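Local coordinates for protein taurocyamine kinase (Schistosoma mansoni, PDB 4WOE) that reversibly transfers phosphate from ATP to taurocyamine, storing it as the phosphagen N-phosphotaurocyamine, with magnesium as cofactor, at residues S21-Y26 with L60-C65; L272-R277 with K324-L329; L124-E129 with D223-I228. The protein carries 4 engineered substitutions. All coordinates share one frame; numbering follows the deposited sequence.

Contact 1: S21-Y26 with L60-C65; sequences SLTKKY and LLPRSC. With 3S5 (Taurocyamine), chain E.
Leu22 N, in the first turn of helix 22-26, reaches across to Leu60 O, and this 2.9 Å bond is the one hydrogen bond that joins the two segments. The bond is bent, with 137° at the hydrogen, but it meets the oxygen in the carbonyl plane. The rest of the contact is packing. Leu22 and Leu61 run alongside one another, touching through one methyl each, Leu22 CD1 to Leu61 CD2 at 4.0 Å. Thr23 and Pro62 pass with opposite headings. With its chi1 of -68° swinging OG1 to the backbone N side, Thr23 presses this hydroxyl against the proline ring, OG1 to CD of Pro62 at 3.2 Å; its hydrogen bond goes to Asn53.

Residues 60-65 belong to what is probably the guanidino-specificity loop of the N-terminal domain, and its other side grips the sulfonate of taurocyamine. Leu61 N donates to O10 of the ligand at 2.9 Å, and Leu60 N to O09 at 3.0 Å. Arg63 folds back at chi2 (-59°) to bring its guanidinium edge-on to the same group, NH1 to ligand O10 at 3.2 Å and NH2 to O08 at 3.0 Å. NH1 also bonds to Pro62 O, from above the carbonyl plane, which ties the guanidinium to its own loop. Ser270 OG also bonds to the ligand.

Behind this, the helix start is fixed by Ser21 as N-cap, its OG accepting from Lys24 N at 3.1 Å and bonding also to Asn19 OD1. Asn53 ND2 of helix 46-55 holds Leu61 O, while helix 74-84 packs on Leu22 and Leu61, and helix 6-15 lies against Thr23.

Contact 2: L272-R277 with K324-L329; sequences LGTTLR and KRRLGL. With ADP (adenosine-5'-diphosphate), chain C.
Thr274 clamps Arg326 O with two donors, where the loop leading into strand 277-283 meets the one leaving strand 318-323, at the ends of two neighbouring inner strands of the antiparallel sheet of the phosphagen kinase catalytic domain. Thr274 N bonds to this oxygen at 2.9 Å, nearly straight but tilted from the carbonyl plane, whereas Thr274 OG1, also 2.9 Å from Arg326 O, lies in that plane on a lone pair. The hydroxyl gets there by sitting between its own N and carbonyl carbon (chi1 62°), and it accepts in turn from Leu276 N, closing an ST turn.

Close packing surrounds this clamp: Thr274 CG2 lies 3.0 Å from Leu329 O, and Gly273 CA meets Leu327 CD1, with Arg326 O just as near. Arg326 contributes the largest buried area: its guanidinium lies alongside the Arg277 chain, with Arg277 CB over one face, while its NH1 is held by Asn323 O.

The looser side is formed by Lys324 and Arg325, both partly exposed. Arg325 barely touches 272-277, and Lys324 turns away to a salt bridge with Glu298.

At the far end Arg277 points into the ATP site, where Asp320 holds its NH2. Its NE donates almost straight, at 173°, to the beta-phosphate oxygen O3B of ADP, 2.9 Å away and in the guanidinium plane.

Contact 3: L124-E129 with D223-I228; sequences LGRTVE and DHIRVI
Strands 117-126 and 225-232 run antiparallel, neighbours in the central sheet of the catalytic domain, and their short segments cross at 156° with axes 4.8 Å apart. Leu124 with Val227 and Arg126 with Ile225 are hydrogen-bonded pairs; Gly125 with Arg226 between them is a non-hydrogen-bonded pair, its CA atoms 4.6 Å apart.

On the face of Leu124 and Val227, Arg126 CB lies 3.5 Å from Ile225 CG1. The arginine then bends at chi2; its NH1 bonds back to Gly125 O, and the guanidinium makes a cation-pi contact with Phe264. Helices 236-250 and 139-154 cover this face. On the other face Gly125 CA lies by Arg226 CD. Asp223 OD2, through its anti lone pair, takes Arg226 NE at 3.0 Å in the guanidinium plane, a salt bridge that would orient an arginine touching ADP.

Next to the Arg126-Ile225 pair, Thr127 CG2 touches the His224 ring, 3.6 Å from CE1. A water accepts from His224 N and shares its protons among Arg126 O, Thr127 OG1 and Asp223 OD1, linking the two segments; Thr127 OG1 also bonds to Ile265 O and Asp223 OD1 to Phe267 N. His224 NE2 goes to Gly132 O, while ND1 accepts from Val128 N in the ring plane at 2.8 Å.

How the contacts relate
All three contacts are buried, but contact 1 belongs to the small helical N-terminal domain, whereas contact 3 lies in the sheet of the catalytic domain and contact 2 in loops at the ends of its strands. The latter two touch: Thr275 OG1 of contact 2 lies 2.8 Å from Gly125 N of contact 3, a probable hydrogen bond, so strand 117-126 is bound on both sides. Contact 1 comes no closer than about 7 Å, nearest atoms, to either. Chemistry follows position: contact 1 is a helix-to-loop seam that presents backbone amides to a sulfonate, contact 2 a loop crossing that aims an arginine at phosphate, and contact 3 regular strand pairing finished by a histidine and a water.

Contact 1: S21-Y26 with L60-C65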
loop_
_atom_site.group_PDB
_atom_site.type_symbol
_atom_site.label_atom_id
_atom_site.label_comp_id
_atom_site.label_asym_id
_atom_site.label_seq_id
_atom_site.Cartn_x
_atom_site.Cartn_y
_atom_site.Cartn_z
ATOM N N SER A 21 -13.475 3.944 -12.033
ATOM C CA SER A 21 -14.230 4.863 -11.190
ATOM C C SER A 21 -15.400 4.218 -10.447
ATOM O O SER A 21 -15.960 3.217 -10.892
ATOM C CB SER A 21 -14.758 6.021 -12.041
ATOM O OG SER A 21 -15.519 5.527 -13.137
ATOM N N LEU A 22 -15.769 4.816 -9.316
ATOM C CA LEU A 22 -17.024 4.483 -8.655
ATOM C C LEU A 22 -18.228 4.824 -9.551
ATOM O O LEU A 22 -19.303 4.252 -9.403
ATOM C CB LEU A 22 -17.128 5.197 -7.313
ATOM C CG LEU A 22 -16.192 4.659 -6.219
ATOM C CD1 LEU A 22 -16.438 5.349 -4.870
ATOM C CD2 LEU A 22 -16.339 3.152 -6.055
ATOM N N THR A 23 -18.048 5.747 -10.480
ATOM C CA THR A 23 -19.102 6.064 -11.427
ATOM C C THR A 23 -19.371 4.853 -12.293
ATOM O O THR A 23 -20.521 4.426 -12.444
ATOM C CB THR A 23 -18.737 7.259 -12.335
ATOM O OG1 THR A 23 -18.687 8.462 -11.557
ATOM C CG2 THR A 23 -19.766 7.430 -13.447
ATOM N N LYS A 24 -18.302 4.308 -12.869
ATOM C CA LYS A 24 -18.404 3.110 -13.691
ATOM C C LYS A 24 -19.061 1.991 -12.906
ATOM O O LYS A 24 -19.884 1.232 -13.427
ATOM C CB LYS A 24 -17.026 2.678 -14.168
ATOM C CG LYS A 24 -17.010 1.448 -15.047
ATOM C CD LYS A 24 -15.594 1.220 -15.565
ATOM C CE LYS A 24 -15.472 -0.061 -16.363
ATOM N NZ LYS A 24 -14.193 -0.097 -17.138
ATOM N N LYS A 25 -18.699 1.904 -11.633
ATOM C CA LYS A 25 -19.192 0.826 -10.784
ATOM C C LYS A 25 -20.709 0.888 -10.576
ATOM O O LYS A 25 -21.371 -0.151 -10.551
ATOM C CB LYS A 25 -18.463 0.847 -9.442
ATOM C CG LYS A 25 -18.767 -0.344 -8.523
ATOM C CD LYS A 25 -17.854 -0.321 -7.303
ATOM C CE LYS A 25 -18.205 -1.428 -6.319
ATOM N NZ LYS A 25 -17.220 -1.500 -5.188
ATOM N N TYR A 26 -21.273 2.086 -10.465
ATOM C CA TYR A 26 -22.666 2.190 -10.037
ATOM C C TYR A 26 -23.604 2.790 -11.087
ATOM O O TYR A 26 -24.827 2.835 -10.895
ATOM C CB TYR A 26 -22.738 2.998 -8.729
ATOM C CG TYR A 26 -22.073 2.297 -7.547
ATOM C CD1 TYR A 26 -22.533 1.063 -7.100
ATOM C CD2 TYR A 26 -20.989 2.864 -6.897
ATOM C CE1 TYR A 26 -21.941 0.413 -6.037
ATOM C CE2 TYR A 26 -20.379 2.230 -5.832
ATOM C CZ TYR A 26 -20.862 1.001 -5.399
ATOM O OH TYR A 26 -20.270 0.360 -4.331
ATOM N N LEU A 60 -11.972 9.312 -9.922
ATOM C CA LEU A 60 -12.652 8.255 -9.173
ATOM C C LEU A 60 -14.146 8.521 -9.030
ATOM O O LEU A 60 -14.968 7.585 -8.993
ATOM C CB LEU A 60 -12.027 8.089 -7.780
ATOM C CG LEU A 60 -12.560 6.951 -6.898
ATOM C CD1 LEU A 60 -12.240 5.596 -7.488
ATOM C CD2 LEU A 60 -11.993 7.032 -5.501
ATOM N N LEU A 61 -14.494 9.799 -8.944
ATOM C CA LEU A 61 -15.864 10.216 -8.635
ATOM C C LEU A 61 -16.536 11.002 -9.763
ATOM O O LEU A 61 -15.851 11.544 -10.638
ATOM C CB LEU A 61 -15.865 11.061 -7.354
ATOM C CG LEU A 61 -15.318 10.302 -6.145
ATOM C CD1 LEU A 61 -15.051 11.233 -4.975
ATOM C CD2 LEU A 61 -16.290 9.206 -5.746
ATOM N N PRO A 62 -17.882 11.074 -9.733
ATOM C CA PRO A 62 -18.634 12.016 -10.565
ATOM C C PRO A 62 -18.601 13.398 -9.963
ATOM O O PRO A 62 -18.004 13.588 -8.898
ATOM C CB PRO A 62 -20.053 11.473 -10.504
ATOM C CG PRO A 62 -20.130 10.931 -9.085
ATOM C CD PRO A 62 -18.792 10.267 -8.893
ATOM N N ARG A 63 -19.264 14.344 -10.622
ATOM C CA ARG A 63 -19.564 15.614 -10.000
ATOM C C ARG A 63 -21.090 15.797 -9.955
ATOM O O ARG A 63 -21.846 14.853 -10.197
ATOM C CB ARG A 63 -18.863 16.754 -10.747
ATOM C CG ARG A 63 -17.317 16.611 -10.786
ATOM C CD ARG A 63 -16.726 16.571 -9.369
ATOM N NE ARG A 63 -15.262 16.629 -9.346
ATOM C CZ ARG A 63 -14.457 15.569 -9.286
ATOM N NH1 ARG A 63 -14.968 14.350 -9.254
ATOM N NH2 ARG A 63 -13.138 15.724 -9.254
ATOM N N SER A 64 -21.549 16.997 -9.622
ATOM C CA SER A 64 -22.977 17.222 -9.519
ATOM C C SER A 64 -23.390 18.400 -10.394
ATOM O O SER A 64 -22.745 19.454 -10.373
ATOM C CB SER A 64 -23.376 17.459 -8.057
ATOM O OG SER A 64 -22.436 18.275 -7.392
ATOM N N CYS A 65 -24.465 18.230 -11.157
ATOM C CA CYS A 65 -24.919 19.312 -12.039
ATOM C C CYS A 65 -25.369 20.522 -11.229
ATOM O O CYS A 65 -25.262 21.665 -11.687
ATOM C CB CYS A 65 -26.045 18.836 -12.956
ATOM S SG CYS A 65 -27.458 18.111 -12.097
HETATM N N01 3S5 E . -12.308 16.989 -4.816
HETATM C C02 3S5 E . -11.726 16.235 -5.710
HETATM N N03 3S5 E . -11.438 16.728 -6.880
HETATM N N04 3S5 E . -11.417 14.934 -5.422
HETATM C C05 3S5 E . -10.776 14.142 -6.438
HETATM C C06 3S5 E . -11.754 13.084 -6.946
HETATM S S07 3S5 E . -11.391 12.581 -8.591
HETATM O O08 3S5 E . -10.892 13.750 -9.422
HETATM O O09 3S5 E . -10.369 11.446 -8.624
HETATM O O10 3S5 E . -12.691 12.058 -9.149
#

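Contact 2: L272-R277 with K324-L329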
loop_
_atom_site.group_PDB
_atom_site.type_symbol
_atom_site.label_atom_id
_atom_site.label_comp_id
_atom_site.label_asym_id
_atom_site.label_seq_id
_atom_site.Cartn_x
_atom_site.Cartn_y
_atom_site.Cartn_z
ATOM N N LEU A 272 -18.346 16.125 0.973
ATOM C CA LEU A 272 -19.594 16.276 1.729
ATOM C C LEU A 272 -19.372 16.200 3.255
ATOM O O LEU A 272 -18.339 15.694 3.715
ATOM C CB LEU A 272 -20.592 15.204 1.296
ATOM C CG LEU A 272 -21.070 15.295 -0.150
ATOM C CD1 LEU A 272 -21.817 14.015 -0.602
ATOM C CD2 LEU A 272 -21.955 16.543 -0.287
ATOM N N GLY A 273 -20.341 16.684 4.034
ATOM C CA GLY A 273 -20.280 16.623 5.494
ATOM C C GLY A 273 -19.667 17.872 6.121
ATOM O O GLY A 273 -20.251 18.955 6.070
ATOM N N THR A 274 -18.481 17.726 6.706
ATOM C CA THR A 274 -17.745 18.873 7.220
ATOM C C THR A 274 -17.134 19.707 6.108
ATOM O O THR A 274 -16.931 20.912 6.283
ATOM C CB THR A 274 -16.589 18.461 8.169
ATOM O OG1 THR A 274 -15.637 17.672 7.449
ATOM C CG2 THR A 274 -17.100 17.685 9.362
ATOM N N THR A 275 -16.819 19.060 4.980
ATOM C CA THR A 275 -16.032 19.661 3.875
ATOM C C THR A 275 -14.629 20.115 4.335
ATOM O O THR A 275 -13.893 20.765 3.587
ATOM C CB THR A 275 -16.762 20.879 3.229
ATOM O OG1 THR A 275 -16.479 22.068 3.972
ATOM C CG2 THR A 275 -18.270 20.661 3.185
ATOM N N LEU A 276 -14.264 19.750 5.567
ATOM C CA LEU A 276 -13.080 20.296 6.228
ATOM C C LEU A 276 -11.796 19.499 5.927
ATOM O O LEU A 276 -11.727 18.283 6.122
ATOM C CB LEU A 276 -13.326 20.357 7.739
ATOM C CG LEU A 276 -12.485 21.270 8.640
ATOM C CD1 LEU A 276 -13.278 21.670 9.868
ATOM C CD2 LEU A 276 -11.238 20.560 9.067
ATOM N N ARG A 277 -10.770 20.204 5.466
ATOM C CA ARG A 277 -9.466 19.595 5.267
ATOM C C ARG A 277 -8.418 20.426 5.982
ATOM O O ARG A 277 -8.084 21.521 5.539
ATOM C CB ARG A 277 -9.143 19.473 3.772
ATOM C CG ARG A 277 -7.887 18.664 3.472
ATOM C CD ARG A 277 -7.665 18.501 1.965
ATOM N NE ARG A 277 -6.711 19.460 1.428
ATOM C CZ ARG A 277 -5.388 19.342 1.554
ATOM N NH1 ARG A 277 -4.587 20.260 1.027
ATOM N NH2 ARG A 277 -4.863 18.306 2.206
ATOM N N LYS A 324 -8.207 12.360 6.740
ATOM C CA LYS A 324 -8.839 11.727 5.590
ATOM C C LYS A 324 -10.369 11.873 5.641
ATOM O O LYS A 324 -11.013 11.990 4.607
ATOM C CB LYS A 324 -8.441 10.249 5.490
ATOM C CG LYS A 324 -8.914 9.393 6.633
ATOM C CD LYS A 324 -8.394 7.957 6.507
ATOM C CE LYS A 324 -9.081 7.046 7.532
ATOM N NZ LYS A 324 -8.380 5.729 7.700
ATOM N N ARG A 325 -10.945 11.905 6.833
ATOM C CA ARG A 325 -12.401 11.869 6.945
ATOM C C ARG A 325 -13.088 13.234 6.722
ATOM O O ARG A 325 -12.517 14.298 7.010
ATOM C CB ARG A 325 -12.798 11.299 8.299
ATOM C CG ARG A 325 -12.224 9.929 8.574
ATOM C CD ARG A 325 -12.922 9.314 9.775
ATOM N NE ARG A 325 -14.339 9.211 9.474
ATOM C CZ ARG A 325 -15.309 9.095 10.370
ATOM N NH1 ARG A 325 -15.034 9.063 11.676
ATOM N NH2 ARG A 325 -16.561 9.018 9.939
ATOM N N ARG A 326 -14.315 13.179 6.191
ATOM C CA ARG A 326 -15.127 14.368 5.889
ATOM C C ARG A 326 -16.533 14.226 6.447
ATOM O O ARG A 326 -17.100 15.160 7.028
ATOM C CB ARG A 326 -15.245 14.589 4.376
ATOM C CG ARG A 326 -13.954 14.803 3.636
ATOM C CD ARG A 326 -13.398 16.193 3.837
ATOM N NE ARG A 326 -12.272 16.389 2.928
ATOM C CZ ARG A 326 -11.013 16.068 3.208
ATOM N NH1 ARG A 326 -10.696 15.561 4.397
ATOM N NH2 ARG A 326 -10.070 16.258 2.293
ATOM N N LEU A 327 -17.081 13.033 6.238
ATOM C CA LEU A 327 -18.489 12.750 6.422
ATOM C C LEU A 327 -18.776 11.921 7.681
ATOM O O LEU A 327 -18.116 10.911 7.939
ATOM C CB LEU A 327 -19.004 12.014 5.178
ATOM C CG LEU A 327 -20.488 11.678 5.072
ATOM C CD1 LEU A 327 -21.323 12.943 5.193
ATOM C CD2 LEU A 327 -20.781 10.951 3.768
ATOM N N GLY A 328 -19.772 12.345 8.457
ATOM C CA GLY A 328 -20.188 11.608 9.641
ATOM C C GLY A 328 -19.427 11.911 10.928
ATOM O O GLY A 328 -19.383 11.088 11.841
ATOM N N LEU A 329 -18.817 13.088 11.011
ATOM C CA LEU A 329 -18.208 13.535 12.257
ATOM C C LEU A 329 -18.229 15.057 12.251
ATOM O O LEU A 329 -18.434 15.656 11.198
ATOM C CB LEU A 329 -16.779 12.987 12.425
ATOM C CG LEU A 329 -15.720 13.069 11.311
ATOM C CD1 LEU A 329 -15.323 14.471 10.963
ATOM C CD2 LEU A 329 -14.472 12.316 11.714
HETATM P PB ADP C . -7.501 21.786 -1.282
HETATM O O1B ADP C . -8.150 20.636 -2.016
HETATM O O2B ADP C . -7.593 23.120 -2.013
HETATM O O3B ADP C . -7.823 21.842 0.207
HETATM P PA ADP C . -5.023 21.145 -2.633
HETATM O O1A ADP C . -5.864 21.271 -3.878
HETATM O O2A ADP C . -4.253 19.878 -2.352
HETATM O O3A ADP C . -5.914 21.441 -1.314
HETATM O "O5'" ADP C . -4.005 22.386 -2.598
HETATM C "C5'" ADP C . -4.159 23.559 -3.400
HETATM C "C4'" ADP C . -3.150 24.584 -2.903
HETATM O "O4'" ADP C . -3.182 24.657 -1.464
HETATM C "C3'" ADP C . -1.727 24.192 -3.274
HETATM O "O3'" ADP C . -0.998 25.390 -3.572
HETATM C "C2'" ADP C . -1.156 23.632 -1.991
HETATM O "O2'" ADP C . 0.265 23.750 -1.925
HETATM C "C1'" ADP C . -1.839 24.514 -0.966
HETATM N N9 ADP C . -1.741 23.930 0.396
HETATM C C8 ADP C . -2.413 22.858 0.881
HETATM N N7 ADP C . -2.065 22.608 2.177
HETATM C C5 ADP C . -1.150 23.532 2.529
HETATM C C6 ADP C . -0.370 23.845 3.754
HETATM N N6 ADP C . -0.515 23.083 4.872
HETATM N N1 ADP C . 0.476 24.906 3.712
HETATM C C2 ADP C . 0.617 25.649 2.592
HETATM N N3 ADP C . -0.063 25.425 1.450
HETATM C C4 ADP C . -0.938 24.395 1.357
#

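Contact 3: L124-E129 with D223-I228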
loop_
_atom_site.group_PDB
_atom_site.type_symbol
_atom_site.label_atom_id
_atom_site.label_comp_id
_atom_site.label_asym_id
_atom_site.label_seq_id
_atom_site.Cartn_x
_atom_site.Cartn_y
_atom_site.Cartn_z
ATOM N N LEU A 124 -12.612 24.974 4.212
ATOM C CA LEU A 124 -13.998 24.540 4.133
ATOM C C LEU A 124 -14.508 24.827 2.732
ATOM O O LEU A 124 -13.925 25.646 2.026
ATOM C CB LEU A 124 -14.880 25.308 5.129
ATOM C CG LEU A 124 -14.599 25.217 6.619
ATOM C CD1 LEU A 124 -15.502 26.174 7.397
ATOM C CD2 LEU A 124 -14.808 23.772 7.041
ATOM N N GLY A 125 -15.620 24.194 2.363
ATOM C CA GLY A 125 -16.366 24.572 1.176
ATOM C C GLY A 125 -17.825 24.824 1.528
ATOM O O GLY A 125 -18.328 24.242 2.490
ATOM N N ARG A 126 -18.506 25.688 0.768
ATOM C CA ARG A 126 -19.946 25.892 0.969
ATOM C C ARG A 126 -20.676 26.079 -0.355
ATOM O O ARG A 126 -20.149 26.692 -1.284
ATOM C CB ARG A 126 -20.228 27.117 1.857
ATOM C CG ARG A 126 -19.787 27.026 3.299
ATOM C CD ARG A 126 -20.638 26.027 4.046
ATOM N NE ARG A 126 -20.390 26.060 5.480
ATOM C CZ ARG A 126 -19.537 25.258 6.115
ATOM N NH1 ARG A 126 -18.833 24.352 5.442
ATOM N NH2 ARG A 126 -19.396 25.353 7.432
ATOM N N THR A 127 -21.912 25.588 -0.408
ATOM C CA THR A 127 -22.823 25.856 -1.514
ATOM C C THR A 127 -23.849 26.866 -1.051
ATOM O O THR A 127 -24.347 26.770 0.073
ATOM C CB THR A 127 -23.541 24.576 -2.008
ATOM O OG1 THR A 127 -22.570 23.604 -2.419
ATOM C CG2 THR A 127 -24.479 24.889 -3.182
ATOM N N VAL A 128 -24.147 27.850 -1.894
ATOM C CA VAL A 128 -25.174 28.850 -1.583
ATOM C C VAL A 128 -26.481 28.399 -2.223
ATOM O O VAL A 128 -26.505 28.080 -3.415
ATOM C CB VAL A 128 -24.791 30.265 -2.094
ATOM C CG1 VAL A 128 -25.900 31.285 -1.810
ATOM C CG2 VAL A 128 -23.463 30.731 -1.461
ATOM N N GLU A 129 -27.553 28.360 -1.427
ATOM C CA GLU A 129 -28.873 27.893 -1.889
ATOM C C GLU A 129 -29.436 28.742 -3.020
ATOM O O GLU A 129 -29.302 29.972 -3.020
ATOM C CB GLU A 129 -29.883 27.869 -0.730
ATOM C CG GLU A 129 -29.631 26.779 0.311
ATOM C CD GLU A 129 -30.688 26.751 1.412
ATOM O OE1 GLU A 129 -31.236 27.820 1.757
ATOM O OE2 GLU A 129 -30.979 25.658 1.933
ATOM N N ASP A 223 -16.014 25.063 -5.831
ATOM C CA ASP A 223 -17.264 25.173 -5.114
ATOM C C ASP A 223 -17.678 26.636 -5.184
ATOM O O ASP A 223 -16.909 27.454 -5.685
ATOM C CB ASP A 223 -17.118 24.716 -3.671
ATOM C CG ASP A 223 -17.298 23.223 -3.517
ATOM O OD1 ASP A 223 -18.378 22.717 -3.920
ATOM O OD2 ASP A 223 -16.365 22.567 -2.991
ATOM N N HIS A 224 -18.871 26.973 -4.704
ATOM C CA HIS A 224 -19.292 28.373 -4.641
ATOM C C HIS A 224 -18.282 29.192 -3.851
ATOM O O HIS A 224 -17.735 30.148 -4.382
ATOM C CB HIS A 224 -20.688 28.508 -4.038
ATOM C CG HIS A 224 -21.782 28.045 -4.950
ATOM N ND1 HIS A 224 -23.086 27.899 -4.534
ATOM C CD2 HIS A 224 -21.764 27.682 -6.256
ATOM C CE1 HIS A 224 -23.827 27.472 -5.540
ATOM N NE2 HIS A 224 -23.045 27.336 -6.598
ATOM N N ILE A 225 -18.019 28.804 -2.603
ATOM C CA ILE A 225 -16.856 29.338 -1.906
ATOM C C ILE A 225 -15.931 28.247 -1.400
ATOM O O ILE A 225 -16.377 27.198 -0.936
ATOM C CB ILE A 225 -17.225 30.240 -0.687
ATOM C CG1 ILE A 225 -18.238 29.552 0.225
ATOM C CG2 ILE A 225 -17.785 31.550 -1.151
ATOM C CD1 ILE A 225 -18.674 30.411 1.397
ATOM N N ARG A 226 -14.635 28.506 -1.501
ATOM C CA ARG A 226 -13.668 27.770 -0.704
ATOM C C ARG A 226 -13.071 28.774 0.275
ATOM O O ARG A 226 -12.561 29.830 -0.120
ATOM C CB ARG A 226 -12.598 27.109 -1.569
ATOM C CG ARG A 226 -13.082 25.879 -2.334
ATOM C CD ARG A 226 -13.396 24.737 -1.372
ATOM N NE ARG A 226 -13.685 23.486 -2.073
ATOM C CZ ARG A 226 -12.767 22.612 -2.494
ATOM N NH1 ARG A 226 -13.160 21.501 -3.111
ATOM N NH2 ARG A 226 -11.466 22.836 -2.298
ATOM N N VAL A 227 -13.189 28.464 1.558
ATOM C CA VAL A 227 -12.751 29.361 2.600
ATOM C C VAL A 227 -11.461 28.777 3.195
ATOM O O VAL A 227 -11.447 27.632 3.648
ATOM C CB VAL A 227 -13.855 29.539 3.657
ATOM C CG1 VAL A 227 -13.473 30.611 4.665
ATOM C CG2 VAL A 227 -15.170 29.907 2.972
ATOM N N ILE A 228 -10.378 29.551 3.155
ATOM C CA ILE A 228 -9.047 29.065 3.531
ATOM C C ILE A 228 -8.351 29.911 4.610
ATOM O O ILE A 228 -8.261 31.137 4.498
ATOM C CB ILE A 228 -8.135 28.998 2.287
ATOM C CG1 ILE A 228 -8.739 28.052 1.238
ATOM C CG2 ILE A 228 -6.718 28.567 2.667
ATOM C CD1 ILE A 228 -8.431 28.454 -0.180
HETATM O O HOH W 1 -20.249 24.610 -3.727
#